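Local coordinates for uncharacterized protein lp_2219 (Lactobacillus plantarum, PDB 3HFQ) that is of unknown function but belongs to the lactonase-like seven-bladed beta-propeller family and might therefore act as a lactonase, at residues I157-V166 and Q178-P189; L207-K215 and Q225-P233. The protein carries 1 engineered substitution. All coordinates share one frame; numbering follows the deposited sequence.

Contact 1. Residues I157-V166 and Q178-P189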
loop_
_atom_site.group_PDB
_atom_site.type_symbol
_atom_site.label_atom_id
_atom_site.label_comp_id
_atom_site.label_asym_id
_atom_site.label_seq_id
_atom_site.Cartn_x
_atom_site.Cartn_y
_atom_site.Cartn_z
ATOM N N ILE A 157 10.732 -3.309 2.405
ATOM C CA ILE A 157 11.328 -2.591 1.279
ATOM C C ILE A 157 11.956 -1.248 1.634
ATOM O O ILE A 157 11.311 -0.395 2.234
ATOM C CB ILE A 157 10.267 -2.359 0.182
ATOM C CG1 ILE A 157 9.635 -3.699 -0.209
ATOM C CG2 ILE A 157 10.898 -1.684 -1.028
ATOM C CD1 ILE A 157 8.448 -3.566 -1.146
ATOM N N ASP A 158 13.213 -1.060 1.237
ATOM C CA ASP A 158 13.934 0.180 1.503
ATOM C C ASP A 158 14.105 0.947 0.191
ATOM O O ASP A 158 14.948 0.606 -0.639
ATOM C CB ASP A 158 15.311 -0.126 2.102
ATOM C CG ASP A 158 15.984 1.103 2.689
ATOM O OD1 ASP A 158 15.799 2.209 2.146
ATOM O OD2 ASP A 158 16.716 0.961 3.691
ATOM N N LEU A 159 13.293 1.980 0.008
ATOM C CA LEU A 159 13.351 2.792 -1.197
ATOM C C LEU A 159 14.664 3.566 -1.269
ATOM O O LEU A 159 15.220 3.769 -2.351
ATOM C CB LEU A 159 12.159 3.760 -1.219
ATOM C CG LEU A 159 12.076 4.798 -2.343
ATOM C CD1 LEU A 159 10.615 5.077 -2.674
ATOM C CD2 LEU A 159 12.795 6.074 -1.923
ATOM N N GLY A 160 15.159 3.979 -0.107
ATOM C CA GLY A 160 16.387 4.748 -0.048
ATOM C C GLY A 160 17.667 4.021 -0.423
ATOM O O GLY A 160 18.575 4.625 -1.000
ATOM N N SER A 161 17.748 2.731 -0.112
ATOM C CA SER A 161 18.951 1.959 -0.410
ATOM C C SER A 161 18.793 0.926 -1.526
ATOM O O SER A 161 19.709 0.144 -1.778
ATOM C CB SER A 161 19.433 1.252 0.857
ATOM O OG SER A 161 18.467 0.315 1.292
ATOM N N ASP A 162 17.640 0.921 -2.188
ATOM C CA ASP A 162 17.374 -0.023 -3.276
ATOM C C ASP A 162 17.461 -1.479 -2.832
ATOM O O ASP A 162 18.047 -2.312 -3.525
ATOM C CB ASP A 162 18.350 0.204 -4.438
ATOM C CG ASP A 162 18.062 1.479 -5.201
ATOM O OD1 ASP A 162 16.895 1.680 -5.597
ATOM O OD2 ASP A 162 19.002 2.276 -5.412
ATOM N N LYS A 163 16.870 -1.792 -1.683
ATOM C CA LYS A 163 16.913 -3.160 -1.182
ATOM C C LYS A 163 15.573 -3.688 -0.702
ATOM O O LYS A 163 14.722 -2.934 -0.220
ATOM C CB LYS A 163 17.922 -3.270 -0.034
ATOM C CG LYS A 163 19.371 -3.060 -0.445
ATOM C CD LYS A 163 20.278 -2.988 0.774
ATOM C CE LYS A 163 21.726 -2.726 0.381
ATOM N NZ LYS A 163 22.308 -3.835 -0.428
ATOM N N VAL A 164 15.392 -4.995 -0.854
ATOM C CA VAL A 164 14.185 -5.656 -0.388
ATOM C C VAL A 164 14.654 -6.714 0.599
ATOM O O VAL A 164 15.304 -7.694 0.224
ATOM C CB VAL A 164 13.398 -6.346 -1.529
ATOM C CG1 VAL A 164 12.161 -7.026 -0.952
ATOM C CG2 VAL A 164 12.979 -5.321 -2.579
ATOM N N TYR A 165 14.345 -6.492 1.869
ATOM C CA TYR A 165 14.727 -7.418 2.919
ATOM C C TYR A 165 13.613 -8.416 3.201
ATOM O O TYR A 165 12.433 -8.130 2.991
ATOM C CB TYR A 165 14.993 -6.683 4.235
ATOM C CG TYR A 165 16.142 -5.705 4.242
ATOM C CD1 TYR A 165 15.985 -4.401 3.770
ATOM C CD2 TYR A 165 17.378 -6.070 4.767
ATOM C CE1 TYR A 165 17.037 -3.487 3.817
ATOM C CE2 TYR A 165 18.434 -5.170 4.820
ATOM C CZ TYR A 165 18.257 -3.878 4.351
ATOM O OH TYR A 165 19.303 -2.984 4.422
ATOM N N VAL A 166 14.003 -9.591 3.671
ATOM C CA VAL A 166 13.044 -10.597 4.088
ATOM C C VAL A 166 13.493 -10.941 5.502
ATOM O O VAL A 166 14.656 -11.284 5.720
ATOM C CB VAL A 166 13.074 -11.860 3.219
ATOM C CG1 VAL A 166 12.164 -12.921 3.835
ATOM C CG2 VAL A 166 12.589 -11.530 1.810
ATOM N N GLN A 178 16.764 -12.687 6.981
ATOM C CA GLN A 178 16.825 -13.959 6.262
ATOM C C GLN A 178 17.537 -13.753 4.924
ATOM O O GLN A 178 18.367 -14.566 4.516
ATOM C CB GLN A 178 15.407 -14.482 6.017
ATOM C CG GLN A 178 15.307 -15.768 5.192
ATOM C CD GLN A 178 15.973 -16.958 5.855
ATOM O OE1 GLN A 178 16.048 -17.038 7.081
ATOM N NE2 GLN A 178 16.448 -17.901 5.043
ATOM N N SER A 179 17.207 -12.660 4.242
ATOM C CA SER A 179 17.820 -12.367 2.950
ATOM C C SER A 179 17.654 -10.906 2.576
ATOM O O SER A 179 16.846 -10.184 3.167
ATOM C CB SER A 179 17.181 -13.225 1.856
ATOM O OG SER A 179 15.818 -12.859 1.665
ATOM N N VAL A 180 18.421 -10.473 1.583
ATOM C CA VAL A 180 18.337 -9.102 1.109
ATOM C C VAL A 180 18.609 -9.059 -0.385
ATOM O O VAL A 180 19.658 -9.499 -0.852
ATOM C CB VAL A 180 19.343 -8.176 1.843
ATOM C CG1 VAL A 180 20.755 -8.701 1.686
ATOM C CG2 VAL A 180 19.236 -6.755 1.293
ATOM N N LEU A 181 17.636 -8.550 -1.131
ATOM C CA LEU A 181 17.754 -8.423 -2.575
ATOM C C LEU A 181 18.148 -6.987 -2.883
ATOM O O LEU A 181 17.500 -6.047 -2.423
ATOM C CB LEU A 181 16.413 -8.737 -3.248
ATOM C CG LEU A 181 16.336 -8.479 -4.754
ATOM C CD1 LEU A 181 17.184 -9.502 -5.511
ATOM C CD2 LEU A 181 14.884 -8.549 -5.196
ATOM N N THR A 182 19.214 -6.814 -3.653
ATOM C CA THR A 182 19.664 -5.479 -4.006
ATOM C C THR A 182 19.272 -5.181 -5.443
ATOM O O THR A 182 19.597 -5.939 -6.355
ATOM C CB THR A 182 21.195 -5.346 -3.863
ATOM O OG1 THR A 182 21.566 -5.544 -2.494
ATOM C CG2 THR A 182 21.653 -3.966 -4.315
HETATM N N MSE A 183 18.571 -4.070 -5.637
HETATM C CA MSE A 183 18.134 -3.673 -6.966
HETATM C C MSE A 183 19.127 -2.719 -7.613
HETATM O O MSE A 183 19.966 -2.133 -6.931
HETATM C CB MSE A 183 16.757 -3.015 -6.873
HETATM C CG MSE A 183 15.747 -3.871 -6.120
HETATM SE SE MSE A 183 15.149 -5.388 -7.153
HETATM C CE MSE A 183 16.793 -6.377 -7.373
ATOM N N GLU A 184 19.039 -2.577 -8.933
ATOM C CA GLU A 184 19.922 -1.664 -9.652
ATOM C C GLU A 184 19.799 -0.279 -9.018
ATOM O O GLU A 184 18.702 0.156 -8.661
ATOM C CB GLU A 184 19.528 -1.592 -11.133
ATOM C CG GLU A 184 19.948 -2.795 -11.973
ATOM C CD GLU A 184 21.431 -2.791 -12.319
ATOM O OE1 GLU A 184 22.266 -2.979 -11.409
ATOM O OE2 GLU A 184 21.759 -2.596 -13.509
ATOM N N ALA A 185 20.926 0.413 -8.879
ATOM C CA ALA A 185 20.940 1.737 -8.265
ATOM C C ALA A 185 19.928 2.700 -8.886
ATOM O O ALA A 185 19.899 2.889 -10.102
ATOM C CB ALA A 185 22.344 2.330 -8.348
ATOM N N GLY A 186 19.099 3.307 -8.039
ATOM C CA GLY A 186 18.105 4.253 -8.519
ATOM C C GLY A 186 16.737 3.663 -8.822
ATOM O O GLY A 186 15.824 4.378 -9.243
ATOM N N PHE A 187 16.590 2.360 -8.617
ATOM C CA PHE A 187 15.318 1.692 -8.871
ATOM C C PHE A 187 14.238 2.281 -7.969
ATOM O O PHE A 187 13.115 2.525 -8.412
ATOM C CB PHE A 187 15.455 0.183 -8.625
ATOM C CG PHE A 187 14.205 -0.604 -8.935
ATOM C CD1 PHE A 187 13.300 -0.929 -7.929
ATOM C CD2 PHE A 187 13.933 -1.018 -10.239
ATOM C CE1 PHE A 187 12.140 -1.657 -8.214
ATOM C CE2 PHE A 187 12.780 -1.742 -10.537
ATOM C CZ PHE A 187 11.879 -2.064 -9.522
ATOM N N GLY A 188 14.593 2.519 -6.708
ATOM C CA GLY A 188 13.656 3.085 -5.750
ATOM C C GLY A 188 12.449 2.206 -5.477
ATOM O O GLY A 188 11.314 2.640 -5.686
ATOM N N PRO A 189 12.655 0.969 -4.989
ATOM C CA PRO A 189 11.561 0.035 -4.693
ATOM C C PRO A 189 10.621 0.599 -3.630
ATOM O O PRO A 189 11.071 1.198 -2.659
ATOM C CB PRO A 189 12.299 -1.214 -4.227
ATOM C CG PRO A 189 13.497 -0.630 -3.517
ATOM C CD PRO A 189 13.941 0.450 -4.482
HETATM O O HOH W 1 15.275 -10.549 -0.043
#

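Contact 2. Residues L207-K215 and Q225-P233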
loop_
_atom_site.group_PDB
_atom_site.type_symbol
_atom_site.label_atom_id
_atom_site.label_comp_id
_atom_site.label_asym_id
_atom_site.label_seq_id
_atom_site.Cartn_x
_atom_site.Cartn_y
_atom_site.Cartn_z
ATOM N N LEU A 207 10.841 5.485 -8.061
ATOM C CA LEU A 207 11.735 6.435 -8.714
ATOM C C LEU A 207 12.070 6.185 -10.182
ATOM O O LEU A 207 12.344 7.131 -10.925
ATOM C CB LEU A 207 13.026 6.546 -7.896
ATOM C CG LEU A 207 12.817 6.792 -6.396
ATOM C CD1 LEU A 207 14.162 6.799 -5.681
ATOM C CD2 LEU A 207 12.083 8.114 -6.171
ATOM N N SER A 208 12.040 4.928 -10.607
ATOM C CA SER A 208 12.363 4.591 -11.990
ATOM C C SER A 208 11.131 4.274 -12.835
ATOM O O SER A 208 11.249 3.986 -14.027
ATOM C CB SER A 208 13.311 3.395 -12.016
ATOM O OG SER A 208 12.714 2.278 -11.375
ATOM N N SER A 209 9.953 4.333 -12.222
ATOM C CA SER A 209 8.710 4.027 -12.929
ATOM C C SER A 209 8.824 2.680 -13.637
ATOM O O SER A 209 8.614 2.578 -14.845
ATOM C CB SER A 209 8.389 5.122 -13.951
ATOM O OG SER A 209 8.071 6.339 -13.295
ATOM N N GLN A 210 9.154 1.649 -12.866
ATOM C CA GLN A 210 9.314 0.299 -13.396
ATOM C C GLN A 210 8.714 -0.740 -12.461
ATOM O O GLN A 210 8.416 -0.456 -11.302
ATOM C CB GLN A 210 10.800 -0.036 -13.559
ATOM C CG GLN A 210 11.566 0.821 -14.538
ATOM C CD GLN A 210 13.041 0.470 -14.568
ATOM O OE1 GLN A 210 13.726 0.529 -13.547
ATOM N NE2 GLN A 210 13.539 0.103 -15.741
ATOM N N ILE A 211 8.534 -1.949 -12.978
ATOM C CA ILE A 211 8.048 -3.052 -12.165
ATOM C C ILE A 211 9.015 -4.201 -12.396
ATOM O O ILE A 211 9.353 -4.519 -13.535
ATOM C CB ILE A 211 6.631 -3.535 -12.554
ATOM C CG1 ILE A 211 5.592 -2.465 -12.210
ATOM C CG2 ILE A 211 6.303 -4.827 -11.784
ATOM C CD1 ILE A 211 4.162 -2.862 -12.565
ATOM N N ALA A 212 9.475 -4.809 -11.313
ATOM C CA ALA A 212 10.385 -5.933 -11.415
ATOM C C ALA A 212 9.619 -7.203 -11.072
ATOM O O ALA A 212 8.908 -7.247 -10.066
ATOM C CB ALA A 212 11.553 -5.752 -10.451
ATOM N N SER A 213 9.726 -8.222 -11.920
ATOM C CA SER A 213 9.073 -9.490 -11.625
ATOM C C SER A 213 10.122 -10.282 -10.856
ATOM O O SER A 213 11.284 -10.328 -11.263
ATOM C CB SER A 213 8.690 -10.239 -12.909
ATOM O OG SER A 213 7.558 -9.660 -13.532
ATOM N N LEU A 214 9.720 -10.894 -9.746
ATOM C CA LEU A 214 10.649 -11.663 -8.924
ATOM C C LEU A 214 10.123 -13.063 -8.656
ATOM O O LEU A 214 8.913 -13.265 -8.542
ATOM C CB LEU A 214 10.855 -10.980 -7.568
ATOM C CG LEU A 214 11.106 -9.470 -7.526
ATOM C CD1 LEU A 214 11.025 -8.996 -6.083
ATOM C CD2 LEU A 214 12.467 -9.148 -8.139
ATOM N N LYS A 215 11.037 -14.024 -8.562
ATOM C CA LYS A 215 10.671 -15.394 -8.236
ATOM C C LYS A 215 11.004 -15.526 -6.752
ATOM O O LYS A 215 12.095 -15.147 -6.325
ATOM C CB LYS A 215 11.510 -16.393 -9.041
ATOM C CG LYS A 215 11.229 -17.857 -8.709
ATOM C CD LYS A 215 9.884 -18.318 -9.261
ATOM C CE LYS A 215 9.527 -19.723 -8.783
ATOM N NZ LYS A 215 9.266 -19.755 -7.314
ATOM N N GLN A 225 15.562 -11.850 -9.349
ATOM C CA GLN A 225 14.930 -10.916 -10.281
ATOM C C GLN A 225 14.766 -11.592 -11.639
ATOM O O GLN A 225 15.724 -12.153 -12.171
ATOM C CB GLN A 225 15.778 -9.653 -10.434
ATOM C CG GLN A 225 15.146 -8.608 -11.346
ATOM C CD GLN A 225 16.015 -7.386 -11.524
ATOM O OE1 GLN A 225 16.329 -6.691 -10.559
ATOM N NE2 GLN A 225 16.413 -7.117 -12.763
ATOM N N LEU A 226 13.560 -11.535 -12.199
ATOM C CA LEU A 226 13.282 -12.162 -13.492
ATOM C C LEU A 226 13.314 -11.221 -14.694
ATOM O O LEU A 226 13.904 -11.540 -15.728
ATOM C CB LEU A 226 11.921 -12.858 -13.444
ATOM C CG LEU A 226 11.849 -14.309 -12.964
ATOM C CD1 LEU A 226 13.044 -14.669 -12.088
ATOM C CD2 LEU A 226 10.535 -14.503 -12.231
ATOM N N GLY A 227 12.666 -10.071 -14.560
ATOM C CA GLY A 227 12.625 -9.107 -15.646
ATOM C C GLY A 227 12.096 -7.773 -15.158
ATOM O O GLY A 227 11.638 -7.666 -14.021
ATOM N N ILE A 228 12.160 -6.754 -16.011
ATOM C CA ILE A 228 11.689 -5.420 -15.649
ATOM C C ILE A 228 10.926 -4.772 -16.805
ATOM O O ILE A 228 11.308 -4.911 -17.968
ATOM C CB ILE A 228 12.876 -4.499 -15.262
ATOM C CG1 ILE A 228 13.600 -5.064 -14.036
ATOM C CG2 ILE A 228 12.378 -3.087 -14.979
ATOM C CD1 ILE A 228 14.749 -4.202 -13.545
ATOM N N VAL A 229 9.840 -4.075 -16.480
ATOM C CA VAL A 229 9.035 -3.386 -17.488
ATOM C C VAL A 229 8.783 -1.957 -17.022
ATOM O O VAL A 229 8.854 -1.677 -15.827
ATOM C CB VAL A 229 7.666 -4.083 -17.713
ATOM C CG1 VAL A 229 7.875 -5.457 -18.341
ATOM C CG2 VAL A 229 6.916 -4.216 -16.391
ATOM N N LYS A 230 8.500 -1.053 -17.961
ATOM C CA LYS A 230 8.226 0.341 -17.609
ATOM C C LYS A 230 6.741 0.505 -17.319
ATOM O O LYS A 230 5.915 -0.225 -17.861
ATOM C CB LYS A 230 8.649 1.284 -18.746
ATOM C CG LYS A 230 10.142 1.230 -19.056
ATOM C CD LYS A 230 10.562 2.236 -20.129
ATOM C CE LYS A 230 10.658 3.655 -19.582
ATOM N NZ LYS A 230 11.228 4.600 -20.589
ATOM N N THR A 231 6.398 1.466 -16.464
ATOM C CA THR A 231 5.001 1.683 -16.107
ATOM C C THR A 231 4.388 2.879 -16.831
ATOM O O THR A 231 3.208 3.176 -16.652
ATOM C CB THR A 231 4.834 1.881 -14.583
ATOM O OG1 THR A 231 5.456 3.107 -14.181
ATOM C CG2 THR A 231 5.482 0.723 -13.824
ATOM N N ILE A 232 5.195 3.549 -17.651
ATOM C CA ILE A 232 4.746 4.714 -18.421
ATOM C C ILE A 232 5.398 4.700 -19.805
ATOM O O ILE A 232 6.328 3.930 -20.050
ATOM C CB ILE A 232 5.125 6.043 -17.725
ATOM C CG1 ILE A 232 6.629 6.074 -17.444
ATOM C CG2 ILE A 232 4.324 6.214 -16.447
ATOM C CD1 ILE A 232 7.130 7.409 -16.921
ATOM N N PRO A 233 4.911 5.548 -20.728
ATOM C CA PRO A 233 5.481 5.599 -22.079
ATOM C C PRO A 233 6.981 5.856 -22.054
ATOM O O PRO A 233 7.490 6.559 -21.177
ATOM C CB PRO A 233 4.707 6.739 -22.733
ATOM C CG PRO A 233 3.362 6.622 -22.094
ATOM C CD PRO A 233 3.727 6.421 -20.634
#

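Contact 1. Residues I157-V166 and Q178-P189
The carboxylate of Asp162 is gripped by the backbone of the loop after strand 178-182. OD1 accepts from Gly188 N at 2.7 Å, nearly along its C-O bond, whereas Gly186 N reaches OD2 at 2.8 Å from above the carboxylate plane. One bond to each oxygen fixes the rotation of this buried group, which chi1 (-72°, CG beside the backbone N) places over the type II turn Glu184-Phe187. The positive phi of Gly186 suits the third position of that turn. Asp162 also takes Met183 N on its backbone O, so a single residue pins both the strand end and the turn. Close by, three ring atoms of Pro189, CB, CG and CD, meet the segment 157-166: CB lies 3.5 Å from Ile157 CG2, CG packs on Asp158 O, and CD meets Asp162 OD1 at 3.4 Å. Leu203 of strand 200-205 covers Ile157 and Val164, closing this tight end.

The looser side is the face carrying Lys163, Tyr165, Val180 and Thr182, where the last two are exposed. Val180 CG2 sits over one face of the Tyr165 ring, 4.1 Å from its centroid, a CH-pi contact; His129 meets the same ring edge-to-face. Lys163 runs alongside Thr182, and the bend of its chain at chi4 (-64°) brings NZ to Thr182 OG1 at 2.8 Å. On the opposite face, beside Ser179, one water donates to both Val164 O and Ser179 OG, the latter also bonded to Gly221 O. Paired backbone bonds join Val164 with Leu181, and at the far end Val166 O accepts from both Gln178 N and Ser179 N (3.3 Å), a classic beta bulge. Antiparallel strands at 168° with this register form the outer hairpin of a four-stranded beta-propeller blade.

Contact 2. Residues L207-K215 and Q225-P233
The side-chain amide of Gln210 lies with one face against Ile228 CG2, which stands 3.6 Å from CD, almost straight above the plane; at the oxygen end of the amide, Ser208 OG is 3.0 Å from OE1. This is the outer antiparallel hairpin of a propeller blade, its strands at 158°. The extended Gln210 chain crosses Ile228 obliquely, and Gln210 CB also rests on Ile228 CG2. Cutting the side chain back to an alanine is likely to uncover Ile228 CG2 and take OE1 from beside Ser208 OG. On the sheet face of Ile211 and Val229, Ile211 CB touches Val229 CG2, and Ile211 CG1 meets Thr231 CG2 at 3.6 Å, the two chains crossing at about a right angle; Leu275 of the following blade covers Ile211 and Val229. At the other end the register slips by one: Leu226 and Gly227 both face Ser213 in a classic beta bulge, and Leu226 N bonds Ser213 O at 2.7 Å. The bulge turns Leu226 toward the neighbouring strand, with both methyls against Lys215 CB. Where the strands part, Ser209 O accepts Thr231 N at 3.0 Å from above the carbonyl plane and, weakly, Thr231 OG1, which also bonds Asn258 ND2.

How the contacts relate
The two contacts follow in series along the chain, contact 1 closing at Pro189 before contact 2 opens at Leu207, and their centres are 13 Å apart on the same side of the chain's centre. Each joins the third and fourth strands of its own antiparallel sheet: 163-169 with 175-182, then 210-217 with 222-230. The loop 183-188 leads directly into the first strand, 189-194, of the blade that holds contact 2, and touches contact 2 on the way. Phe187 O probably bonds Ser208 OG (3.0 Å), Gly188 CA packs on Leu207 CD1, and the selenomethionine methyl of Met183 lies against the Gln225 amide. Successive blades of the propeller are thus joined by both chain and packing.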